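Local coordinates for pantothenate synthetase (PDB 3N8H), which probably catalyses the ATP-dependent condensation of pantoate with beta-alanine to pantothenate, by way of a pantoyl-adenylate intermediate, at residues G38-S41 / L42-A46; K112-I115 / A116-E120; S129-L132 / T133-K137; K152-Q155 / Q156-I160. One frame throughout, in Å; residues are numbered along the deposited sequence.

Interaction 1: residues G38-S41 / L42-A46; sequences GHIS and LIKKA. With AMP (adenosine monophosphate), chain D.
The imidazole of His39 meets AMP edge-on: the phosphorus lies in the ring plane, and NE2 donates to O1P of AMP at 2.9 Å with an N-H...O angle of 155°. The ring stacks with that of His36, whose backbone N is hydrogen-bonded to ND1, so both ring nitrogens of His39 are engaged. The adenine meets Gly38 through a face, with CA 3.7 Å from C6 and almost straight above it, a closeness that the lack of a side chain permits. Leu42 supports the ribose, its CD2 lying 3.6 Å from O4'. One turn of helix ties these residues together: Ile43 N bonds to His39 O at 3.0 Å, and Lys44 N to Ile40 O. OG of Ser41, turned between its own N and carbonyl carbon (chi1 63°), bonds back to Gly38 O at 2.7 Å. On the outer side Ile40 and Lys44 run side by side, CG2 to CE 4.1 Å. His36 to His39 form the HxGH signature of this nucleotidyl-transferring superfamily. With its ring held from behind and NE2 on the phosphate, His39 is placed as expected for its predicted role as proton donor and for steadying the ATP phosphate that is attacked.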
loop_
_atom_site.group_PDB
_atom_site.type_symbol
_atom_site.label_atom_id
_atom_site.label_comp_id
_atom_site.label_asym_id
_atom_site.label_seq_id
_atom_site.Cartn_x
_atom_site.Cartn_y
_atom_site.Cartn_z
ATOM N N GLY A 38 -19.195 -20.954 -7.410
ATOM C CA GLY A 38 -18.336 -20.468 -6.345
ATOM C C GLY A 38 -18.618 -18.990 -6.131
ATOM O O GLY A 38 -19.013 -18.558 -5.043
ATOM N N HIS A 39 -18.436 -18.200 -7.180
ATOM C CA HIS A 39 -18.711 -16.771 -7.074
ATOM C C HIS A 39 -20.150 -16.521 -6.657
ATOM O O HIS A 39 -20.451 -15.594 -5.890
ATOM C CB HIS A 39 -18.477 -16.062 -8.401
ATOM C CG HIS A 39 -17.083 -16.195 -8.931
ATOM N ND1 HIS A 39 -16.796 -16.868 -10.101
ATOM C CD2 HIS A 39 -15.897 -15.730 -8.460
ATOM C CE1 HIS A 39 -15.494 -16.802 -10.332
ATOM N NE2 HIS A 39 -14.929 -16.114 -9.355
ATOM N N ILE A 40 -21.055 -17.328 -7.195
ATOM C CA ILE A 40 -22.461 -17.076 -6.967
ATOM C C ILE A 40 -22.812 -17.224 -5.484
ATOM O O ILE A 40 -23.652 -16.485 -4.960
ATOM C CB ILE A 40 -23.325 -18.003 -7.819
ATOM C CG1 ILE A 40 -23.183 -17.621 -9.299
ATOM C CG2 ILE A 40 -24.782 -17.926 -7.383
ATOM C CD1 ILE A 40 -23.966 -18.562 -10.255
ATOM N N SER A 41 -22.122 -18.139 -4.791
ATOM C CA SER A 41 -22.445 -18.359 -3.387
ATOM C C SER A 41 -22.022 -17.141 -2.599
ATOM O O SER A 41 -22.714 -16.726 -1.670
ATOM C CB SER A 41 -21.794 -19.628 -2.840
ATOM O OG SER A 41 -20.387 -19.530 -2.884
ATOM N N LEU A 42 -20.888 -16.551 -2.972
ATOM C CA LEU A 42 -20.444 -15.332 -2.292
ATOM C C LEU A 42 -21.455 -14.202 -2.508
ATOM O O LEU A 42 -21.817 -13.464 -1.575
ATOM C CB LEU A 42 -19.057 -14.900 -2.753
ATOM C CG LEU A 42 -17.823 -15.493 -2.043
ATOM C CD1 LEU A 42 -17.855 -17.012 -1.998
ATOM C CD2 LEU A 42 -16.551 -15.028 -2.720
ATOM N N ILE A 43 -21.906 -14.066 -3.740
ATOM C CA ILE A 43 -22.897 -13.031 -4.055
ATOM C C ILE A 43 -24.179 -13.184 -3.256
ATOM O O ILE A 43 -24.699 -12.204 -2.730
ATOM C CB ILE A 43 -23.176 -12.956 -5.543
ATOM C CG1 ILE A 43 -21.936 -12.387 -6.239
ATOM C CG2 ILE A 43 -24.362 -12.019 -5.822
ATOM C CD1 ILE A 43 -21.761 -12.897 -7.668
ATOM N N LYS A 44 -24.661 -14.417 -3.143
ATOM C CA LYS A 44 -25.864 -14.704 -2.371
ATOM C C LYS A 44 -25.680 -14.376 -0.891
ATOM O O LYS A 44 -26.567 -13.824 -0.248
ATOM C CB LYS A 44 -26.275 -16.157 -2.563
ATOM C CG LYS A 44 -26.946 -16.416 -3.893
ATOM C CD LYS A 44 -27.334 -17.868 -4.045
ATOM C CE LYS A 44 -28.308 -18.037 -5.205
ATOM N NZ LYS A 44 -28.436 -19.484 -5.550
ATOM N N LYS A 45 -24.513 -14.705 -0.356
ATOM C CA LYS A 45 -24.220 -14.356 1.014
ATOM C C LYS A 45 -24.236 -12.834 1.217
ATOM O O LYS A 45 -24.890 -12.327 2.139
ATOM C CB LYS A 45 -22.872 -14.943 1.426
ATOM C CG LYS A 45 -22.564 -14.790 2.902
ATOM C CD LYS A 45 -23.485 -15.653 3.765
ATOM C CE LYS A 45 -23.209 -15.424 5.254
ATOM N NZ LYS A 45 -24.351 -15.836 6.131
ATOM N N ALA A 46 -23.501 -12.107 0.374
ATOM C CA ALA A 46 -23.525 -10.654 0.393
ATOM C C ALA A 46 -24.961 -10.105 0.302
ATOM O O ALA A 46 -25.336 -9.182 1.049
ATOM C CB ALA A 46 -22.646 -10.078 -0.712
HETATM P P AMP D . -11.328 -15.397 -8.552
HETATM O O1P AMP D . -12.375 -14.792 -9.483
HETATM O O2P AMP D . -10.964 -16.829 -8.800
HETATM O O3P AMP D . -10.144 -14.523 -8.358
HETATM O "O5'" AMP D . -12.144 -15.540 -7.157
HETATM C "C5'" AMP D . -12.951 -14.487 -6.628
HETATM C "C4'" AMP D . -13.441 -14.851 -5.247
HETATM O "O4'" AMP D . -14.262 -16.059 -5.341
HETATM C "C3'" AMP D . -12.319 -15.155 -4.239
HETATM O "O3'" AMP D . -12.721 -14.733 -2.925
HETATM C "C2'" AMP D . -12.248 -16.676 -4.291
HETATM O "O2'" AMP D . -11.662 -17.312 -3.166
HETATM C "C1'" AMP D . -13.720 -17.038 -4.467
HETATM N N9 AMP D . -13.906 -18.395 -4.993
HETATM C C8 AMP D . -13.304 -18.910 -6.090
HETATM N N7 AMP D . -13.672 -20.210 -6.269
HETATM C C5 AMP D . -14.504 -20.542 -5.250
HETATM C C6 AMP D . -15.246 -21.755 -4.844
HETATM N N6 AMP D . -15.134 -22.874 -5.577
HETATM N N1 AMP D . -16.013 -21.713 -3.739
HETATM C C2 AMP D . -16.083 -20.577 -3.005
HETATM N N3 AMP D . -15.443 -19.429 -3.315
HETATM C C4 AMP D . -14.651 -19.347 -4.415
#

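Interaction 2: residues K112-I115 / A116-E120; sequences KLEI and ANILE
Leu113 and Ala116 touch through methyl groups, CD1 to CB at 3.6 Å, at the start of a short, weakly bonded helical turn. The leucine side chain starts out away from the turn, but its end returns beside the alanine. Glu114 and Asn117 cross at about a right angle, their carboxylate and amide planes 61° apart. With OE1 3.8 Å from ND2, they are neighbours without a hydrogen bond. Glu114 also lies across Ile118 at about a right angle, its OE2 close to CG2 of the isoleucine. Ile115 and Ile118 meet obliquely, the two CD1 atoms 4.0 Å apart. In Ile118 the first torsion turns CG1 back over the turn, between the backbone N and carbonyl carbon (chi1 55°), and the extended second torsion carries CD1 on to Ile115. The backbone evidence fits a tight turn: Ala116 N bonds to Leu113 O at 3.1 Å and Asn117 N to Glu114 O at 2.7 Å, each spanning three residues. Both donors stand well above the carbonyl plane, the second by 53°. Leu113 and Ile115 pack on Leu159 of helix 154-166, whereas Lys112 and Leu113 reach Arg108 and Leu106 of the second subunit. Glu120 makes a salt bridge with Arg251. Bonds from residue i+3 to residue i are those of a 3-10-like turn. Here the turn follows strand 107-111 near the dimer interface and leads to Leu119, the N-cap residue of helix 120-123.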
loop_
_atom_site.group_PDB
_atom_site.type_symbol
_atom_site.label_atom_id
_atom_site.label_comp_id
_atom_site.label_asym_id
_atom_site.label_seq_id
_atom_site.Cartn_x
_atom_site.Cartn_y
_atom_site.Cartn_z
ATOM N N LYS A 112 6.120 -9.105 3.338
ATOM C CA LYS A 112 7.312 -9.726 3.945
ATOM C C LYS A 112 6.897 -10.471 5.200
ATOM O O LYS A 112 6.919 -9.914 6.305
ATOM C CB LYS A 112 8.384 -8.675 4.246
ATOM C CG LYS A 112 9.073 -8.148 2.991
ATOM C CD LYS A 112 9.513 -9.313 2.107
ATOM C CE LYS A 112 10.039 -8.829 0.776
ATOM N NZ LYS A 112 11.187 -7.911 0.973
ATOM N N LEU A 113 6.448 -11.708 5.008
ATOM C CA LEU A 113 6.040 -12.562 6.113
ATOM C C LEU A 113 5.898 -14.010 5.676
ATOM O O LEU A 113 5.800 -14.303 4.490
ATOM C CB LEU A 113 4.747 -12.077 6.778
ATOM C CG LEU A 113 3.554 -11.409 6.062
ATOM C CD1 LEU A 113 3.500 -11.562 4.544
ATOM C CD2 LEU A 113 2.236 -11.828 6.701
ATOM N N GLU A 114 5.871 -14.912 6.651
ATOM C CA GLU A 114 5.937 -16.347 6.375
ATOM C C GLU A 114 4.834 -16.889 5.471
ATOM O O GLU A 114 5.099 -17.572 4.472
ATOM C CB GLU A 114 5.983 -17.134 7.681
ATOM C CG GLU A 114 7.387 -17.556 8.049
ATOM C CD GLU A 114 7.978 -18.524 7.034
ATOM O OE1 GLU A 114 8.816 -18.089 6.209
ATOM O OE2 GLU A 114 7.598 -19.718 7.061
ATOM N N ILE A 115 3.599 -16.582 5.820
ATOM C CA ILE A 115 2.472 -17.093 5.049
ATOM C C ILE A 115 2.579 -16.741 3.565
ATOM O O ILE A 115 2.010 -17.416 2.723
ATOM C CB ILE A 115 1.128 -16.602 5.609
ATOM C CG1 ILE A 115 -0.021 -17.428 5.023
ATOM C CG2 ILE A 115 0.935 -15.111 5.321
ATOM C CD1 ILE A 115 0.158 -18.926 5.183
ATOM N N ALA A 116 3.317 -15.691 3.240
ATOM C CA ALA A 116 3.441 -15.273 1.845
ATOM C C ALA A 116 4.562 -15.996 1.126
ATOM O O ALA A 116 4.651 -15.933 -0.098
ATOM C CB ALA A 116 3.661 -13.783 1.756
ATOM N N ASN A 117 5.421 -16.664 1.902
ATOM C CA ASN A 117 6.641 -17.266 1.393
ATOM C C ASN A 117 6.523 -18.754 1.110
ATOM O O ASN A 117 7.468 -19.370 0.609
ATOM C CB ASN A 117 7.782 -17.078 2.395
ATOM C CG ASN A 117 8.281 -15.662 2.451
ATOM O OD1 ASN A 117 8.141 -14.900 1.495
ATOM N ND2 ASN A 117 8.882 -15.297 3.573
ATOM N N ILE A 118 5.380 -19.331 1.450
ATOM C CA ILE A 118 5.161 -20.766 1.268
ATOM C C ILE A 118 4.014 -21.042 0.306
ATOM O O ILE A 118 3.297 -20.116 -0.103
ATOM C CB ILE A 118 4.852 -21.445 2.613
ATOM C CG1 ILE A 118 3.655 -20.758 3.290
ATOM C CG2 ILE A 118 6.122 -21.441 3.536
ATOM C CD1 ILE A 118 3.052 -21.522 4.474
ATOM N N LEU A 119 3.858 -22.320 -0.056
ATOM C CA LEU A 119 2.731 -22.765 -0.856
ATOM C C LEU A 119 2.532 -21.860 -2.060
ATOM O O LEU A 119 3.432 -21.709 -2.886
ATOM C CB LEU A 119 1.470 -22.810 0.018
ATOM C CG LEU A 119 1.622 -23.759 1.221
ATOM C CD1 LEU A 119 0.517 -23.585 2.283
ATOM C CD2 LEU A 119 1.705 -25.209 0.745
ATOM N N GLU A 120 1.361 -21.238 -2.159
ATOM C CA GLU A 120 1.068 -20.435 -3.333
ATOM C C GLU A 120 2.090 -19.285 -3.554
ATOM O O GLU A 120 2.528 -18.992 -4.688
ATOM C CB GLU A 120 -0.352 -19.938 -3.219
ATOM C CG GLU A 120 -1.062 -19.755 -4.518
ATOM C CD GLU A 120 -1.257 -21.023 -5.348
ATOM O OE1 GLU A 120 -0.861 -22.166 -4.986
ATOM O OE2 GLU A 120 -1.838 -20.828 -6.412
#

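Interaction 3: residues S129-L132 / T133-K137; sequences SGML and TVVLK
Met131, a selenomethionine, lies alongside Val135 one helical turn on, both pointing the same way, with SE 3.8 Å from CG2. Its CG leaves anti to the backbone N (chi1 -177°), and a bend at chi2 (-82°) swings SE beside the valine. Val134 CG1 comes to 3.3 Å from Met131 O, an approach that suggests tight packing of this branched side chain against the preceding turn. Ser129 O accepts twice from Thr133: from OG1 at 2.8 Å and from the backbone N at 3.1 Å. The two donors arrive from opposite faces of the carbonyl plane. Thr133 OG1 stands anti to its own carbonyl carbon (chi1 -58°), which turns it toward Ser129 O. Regular helical bonds continue from Val135 N to Met131 O at 2.8 Å and from Leu136 N to Leu132 O at 2.9 Å. Ile109 of strand 107-111 is gripped at both backbone polar atoms, its O by Ser129 OG and its N by Thr133 OG1. Another side of helix 127-142 faces helix 154-166, where Met131 touches Ile160 and Val135 touches Leu163, while Lys137 makes a salt bridge with Asp166 of the second subunit.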
loop_
_atom_site.group_PDB
_atom_site.type_symbol
_atom_site.label_atom_id
_atom_site.label_comp_id
_atom_site.label_asym_id
_atom_site.label_seq_id
_atom_site.Cartn_x
_atom_site.Cartn_y
_atom_site.Cartn_z
ATOM N N SER A 129 1.967 -10.019 -4.323
ATOM C CA SER A 129 2.200 -8.581 -4.401
ATOM C C SER A 129 1.153 -7.963 -5.331
ATOM O O SER A 129 0.540 -6.953 -4.998
ATOM C CB SER A 129 3.625 -8.271 -4.868
ATOM O OG SER A 129 3.811 -6.886 -5.111
ATOM N N GLY A 130 0.930 -8.586 -6.485
ATOM C CA GLY A 130 -0.073 -8.102 -7.422
ATOM C C GLY A 130 -1.477 -8.053 -6.844
ATOM O O GLY A 130 -2.211 -7.077 -7.042
HETATM N N MSE A 131 -1.832 -9.120 -6.135
HETATM C CA MSE A 131 -3.152 -9.348 -5.552
HETATM C C MSE A 131 -3.446 -8.310 -4.464
HETATM O O MSE A 131 -4.496 -7.664 -4.457
HETATM C CB MSE A 131 -3.161 -10.755 -4.931
HETATM C CG MSE A 131 -4.446 -11.225 -4.336
HETATM SE SE MSE A 131 -4.712 -10.530 -2.508
HETATM C CE MSE A 131 -3.380 -11.733 -1.631
ATOM N N LEU A 132 -2.505 -8.159 -3.552
ATOM C CA LEU A 132 -2.619 -7.187 -2.453
ATOM C C LEU A 132 -2.715 -5.729 -2.933
ATOM O O LEU A 132 -3.450 -4.930 -2.357
ATOM C CB LEU A 132 -1.424 -7.335 -1.512
ATOM C CG LEU A 132 -1.499 -8.601 -0.657
ATOM C CD1 LEU A 132 -0.190 -8.816 0.122
ATOM C CD2 LEU A 132 -2.721 -8.519 0.291
ATOM N N THR A 133 -1.965 -5.386 -3.978
ATOM C CA THR A 133 -1.989 -4.031 -4.524
ATOM C C THR A 133 -3.365 -3.711 -5.154
ATOM O O THR A 133 -3.979 -2.677 -4.863
ATOM C CB THR A 133 -0.864 -3.833 -5.579
ATOM O OG1 THR A 133 0.417 -4.111 -4.976
ATOM C CG2 THR A 133 -0.870 -2.406 -6.103
ATOM N N VAL A 134 -3.855 -4.614 -5.990
ATOM C CA VAL A 134 -5.165 -4.417 -6.613
ATOM C C VAL A 134 -6.280 -4.494 -5.566
ATOM O O VAL A 134 -7.244 -3.744 -5.637
ATOM C CB VAL A 134 -5.424 -5.388 -7.804
ATOM C CG1 VAL A 134 -5.821 -6.779 -7.320
ATOM C CG2 VAL A 134 -6.525 -4.821 -8.691
ATOM N N VAL A 135 -6.147 -5.369 -4.571
ATOM C CA VAL A 135 -7.186 -5.451 -3.541
ATOM C C VAL A 135 -7.259 -4.141 -2.724
ATOM O O VAL A 135 -8.343 -3.568 -2.504
ATOM C CB VAL A 135 -6.989 -6.708 -2.623
ATOM C CG1 VAL A 135 -7.870 -6.629 -1.376
ATOM C CG2 VAL A 135 -7.310 -7.973 -3.404
ATOM N N LEU A 136 -6.093 -3.639 -2.333
ATOM C CA LEU A 136 -6.025 -2.335 -1.669
ATOM C C LEU A 136 -6.716 -1.246 -2.507
ATOM O O LEU A 136 -7.492 -0.457 -1.983
ATOM C CB LEU A 136 -4.569 -1.935 -1.376
ATOM C CG LEU A 136 -4.425 -0.630 -0.574
ATOM C CD1 LEU A 136 -5.387 -0.581 0.631
ATOM C CD2 LEU A 136 -2.979 -0.407 -0.109
ATOM N N LYS A 137 -6.417 -1.197 -3.799
ATOM C CA LYS A 137 -7.050 -0.212 -4.687
ATOM C C LYS A 137 -8.582 -0.355 -4.739
ATOM O O LYS A 137 -9.328 0.625 -4.626
ATOM C CB LYS A 137 -6.455 -0.349 -6.097
ATOM C CG LYS A 137 -5.043 0.239 -6.233
ATOM C CD LYS A 137 -4.394 -0.236 -7.559
ATOM C CE LYS A 137 -3.058 0.497 -7.811
ATOM N NZ LYS A 137 -3.263 1.865 -8.382
#

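Interaction 4: residues K152-Q155 / Q156-I160; sequences KDYQ and QVMLI. With PRO (proline), chain C; AMP (adenosine monophosphate), chain D.
Tyr154 and Met158, the latter a selenomethionine, form a Met-aromatic contact: SE lies 4.7 Å from the ring centroid, 64° off the ring normal, and 3.6 Å from CE2. The approach is thus oblique. Tyr154 CG leaves anti to the backbone N (chi1 -159°), carrying the ring alongside the next turn, and the ring also meets that of Phe242 at a steep angle. Among carbon contacts, Asp153 CB and Gln156 CB lie 3.7 Å apart, which sets the two pocket side chains next to each other. Backbone hydrogen bonds form the first turn of the helix, from Val157 N to Asp153 O and from Leu159 N to Gln155 O, the latter at 2.8 Å. Asp153 occupies the N-cap position but makes no capping bond with its side chain. Its carboxylate faces both ligands: OD2 accepts a very short bond of 2.5 Å from AMP O2', while OD1 merely packs closely, 3.1 Å from CD of the bound proline. Gln156, also a predicted pantoate ligand, touches the same proline, OE1 lying 3.1 Å from its CG; this oxygen is hydrogen-bonded to a glycerol, probably from the crystallisation liquor. Lys152 NZ stands 3.1 Å from AMP N7 and is hydrogen-bonded to Leu187 O and Ser188 OG. The Gln155 amide donates to Ile115 O and Ile118 O and accepts from Glu120 N. Helix 154-166 lies between strand 146-150, touched by Val157 and Ile160, and helix 127-142, where Leu159 touches Phe128 and Gln156 touches Met131, with strand 250-257 next to Asp153 and Tyr154.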
loop_
_atom_site.group_PDB
_atom_site.type_symbol
_atom_site.label_atom_id
_atom_site.label_comp_id
_atom_site.label_asym_id
_atom_site.label_seq_id
_atom_site.Cartn_x
_atom_site.Cartn_y
_atom_site.Cartn_z
ATOM N N LYS A 152 -11.274 -21.116 -0.347
ATOM C CA LYS A 152 -10.399 -21.863 -1.254
ATOM C C LYS A 152 -9.042 -21.198 -1.447
ATOM O O LYS A 152 -8.021 -21.873 -1.576
ATOM C CB LYS A 152 -11.058 -22.033 -2.618
ATOM C CG LYS A 152 -10.349 -23.075 -3.476
ATOM C CD LYS A 152 -10.911 -23.117 -4.871
ATOM C CE LYS A 152 -10.196 -22.142 -5.745
ATOM N NZ LYS A 152 -11.054 -21.790 -6.901
ATOM N N ASP A 153 -9.042 -19.870 -1.520
ATOM C CA ASP A 153 -7.803 -19.125 -1.636
ATOM C C ASP A 153 -7.387 -18.705 -0.222
ATOM O O ASP A 153 -7.517 -17.537 0.191
ATOM C CB ASP A 153 -8.021 -17.945 -2.562
ATOM C CG ASP A 153 -8.459 -18.385 -3.951
ATOM O OD1 ASP A 153 -7.577 -18.839 -4.714
ATOM O OD2 ASP A 153 -9.671 -18.285 -4.267
ATOM N N TYR A 154 -6.921 -19.696 0.530
ATOM C CA TYR A 154 -6.706 -19.543 1.977
ATOM C C TYR A 154 -5.681 -18.482 2.363
ATOM O O TYR A 154 -5.893 -17.665 3.296
ATOM C CB TYR A 154 -6.265 -20.874 2.586
ATOM C CG TYR A 154 -6.500 -20.937 4.071
ATOM C CD1 TYR A 154 -7.760 -21.248 4.574
ATOM C CD2 TYR A 154 -5.465 -20.683 4.972
ATOM C CE1 TYR A 154 -7.989 -21.315 5.940
ATOM C CE2 TYR A 154 -5.683 -20.744 6.351
ATOM C CZ TYR A 154 -6.949 -21.062 6.825
ATOM O OH TYR A 154 -7.191 -21.129 8.180
ATOM N N GLN A 155 -4.541 -18.532 1.690
ATOM C CA GLN A 155 -3.473 -17.565 1.962
ATOM C C GLN A 155 -3.916 -16.138 1.593
ATOM O O GLN A 155 -3.675 -15.175 2.337
ATOM C CB GLN A 155 -2.234 -17.956 1.196
ATOM C CG GLN A 155 -1.516 -19.151 1.801
ATOM C CD GLN A 155 -0.430 -19.670 0.866
ATOM O OE1 GLN A 155 -0.715 -20.355 -0.131
ATOM N NE2 GLN A 155 0.817 -19.317 1.165
ATOM N N GLN A 156 -4.579 -16.030 0.443
ATOM C CA GLN A 156 -5.238 -14.788 0.031
ATOM C C GLN A 156 -6.098 -14.201 1.165
ATOM O O GLN A 156 -6.002 -13.012 1.469
ATOM C CB GLN A 156 -6.134 -15.052 -1.188
ATOM C CG GLN A 156 -6.911 -13.818 -1.616
ATOM C CD GLN A 156 -7.393 -13.905 -3.026
ATOM O OE1 GLN A 156 -6.646 -13.630 -3.969
ATOM N NE2 GLN A 156 -8.646 -14.304 -3.190
ATOM N N VAL A 157 -6.965 -15.018 1.765
ATOM C CA VAL A 157 -7.794 -14.530 2.878
ATOM C C VAL A 157 -6.951 -13.946 4.017
ATOM O O VAL A 157 -7.197 -12.815 4.465
ATOM C CB VAL A 157 -8.694 -15.645 3.452
ATOM C CG1 VAL A 157 -9.310 -15.193 4.769
ATOM C CG2 VAL A 157 -9.785 -16.024 2.471
HETATM N N MSE A 158 -5.960 -14.717 4.483
HETATM C CA MSE A 158 -5.089 -14.307 5.592
HETATM C C MSE A 158 -4.363 -13.015 5.258
HETATM O O MSE A 158 -4.282 -12.100 6.072
HETATM C CB MSE A 158 -4.067 -15.405 5.903
HETATM C CG MSE A 158 -4.673 -16.735 6.311
HETATM SE SE MSE A 158 -3.306 -18.060 6.800
HETATM C CE MSE A 158 -2.358 -17.075 8.201
ATOM N N LEU A 159 -3.844 -12.943 4.044
ATOM C CA LEU A 159 -3.146 -11.762 3.584
ATOM C C LEU A 159 -4.086 -10.553 3.508
ATOM O O LEU A 159 -3.714 -9.437 3.882
ATOM C CB LEU A 159 -2.503 -12.033 2.212
ATOM C CG LEU A 159 -1.316 -12.972 2.207
ATOM C CD1 LEU A 159 -0.803 -13.184 0.787
ATOM C CD2 LEU A 159 -0.223 -12.387 3.124
ATOM N N ILE A 160 -5.315 -10.765 3.044
ATOM C CA ILE A 160 -6.218 -9.632 2.946
ATOM C C ILE A 160 -6.635 -9.163 4.359
ATOM O O ILE A 160 -6.856 -7.973 4.585
ATOM C CB ILE A 160 -7.436 -9.939 2.018
ATOM C CG1 ILE A 160 -6.981 -10.026 0.551
ATOM C CG2 ILE A 160 -8.552 -8.886 2.179
ATOM C CD1 ILE A 160 -8.118 -10.487 -0.385
HETATM N N PRO C . -7.699 -16.315 -8.330
HETATM C CA PRO C . -6.639 -15.313 -8.402
HETATM C C PRO C . -5.634 -15.679 -9.495
HETATM O O PRO C . -5.714 -16.785 -10.045
HETATM C CB PRO C . -5.989 -15.405 -7.021
HETATM C CG PRO C . -7.107 -15.825 -6.123
HETATM C CD PRO C . -7.983 -16.734 -6.947
HETATM P P AMP D . -11.328 -15.397 -8.552
HETATM O O1P AMP D . -12.375 -14.792 -9.483
HETATM O O2P AMP D . -10.964 -16.829 -8.800
HETATM O O3P AMP D . -10.144 -14.523 -8.358
HETATM O "O5'" AMP D . -12.144 -15.540 -7.157
HETATM C "C5'" AMP D . -12.951 -14.487 -6.628
HETATM C "C4'" AMP D . -13.441 -14.851 -5.247
HETATM O "O4'" AMP D . -14.262 -16.059 -5.341
HETATM C "C3'" AMP D . -12.319 -15.155 -4.239
HETATM O "O3'" AMP D . -12.721 -14.733 -2.925
HETATM C "C2'" AMP D . -12.248 -16.676 -4.291
HETATM O "O2'" AMP D . -11.662 -17.312 -3.166
HETATM C "C1'" AMP D . -13.720 -17.038 -4.467
HETATM N N9 AMP D . -13.906 -18.395 -4.993
HETATM C C8 AMP D . -13.304 -18.910 -6.090
HETATM N N7 AMP D . -13.672 -20.210 -6.269
HETATM C C5 AMP D . -14.504 -20.542 -5.250
HETATM C C6 AMP D . -15.246 -21.755 -4.844
HETATM N N6 AMP D . -15.134 -22.874 -5.577
HETATM N N1 AMP D . -16.013 -21.713 -3.739
HETATM C C2 AMP D . -16.083 -20.577 -3.005
HETATM N N3 AMP D . -15.443 -19.429 -3.315
HETATM C C4 AMP D . -14.651 -19.347 -4.415
#

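Following the chain from the N terminus, the four contacts come in series; each joins adjoining segments within a turn or so, so none closes a long loop, and none nests in or crosses another. Interaction 1 starts the helix between strands 26-31 and 52-57. Interactions 2 and 3 follow strand 107-111, and both reach the second subunit. Interaction 4 opens the helix between strands 146-150 and 172-176. It touches interactions 2 and 3, whose centres lie about 11 and 12 Å from its own. Interactions 1 and 4, centres about 17 Å apart, do not touch but meet through AMP, which bridges the two beta-alpha-beta units.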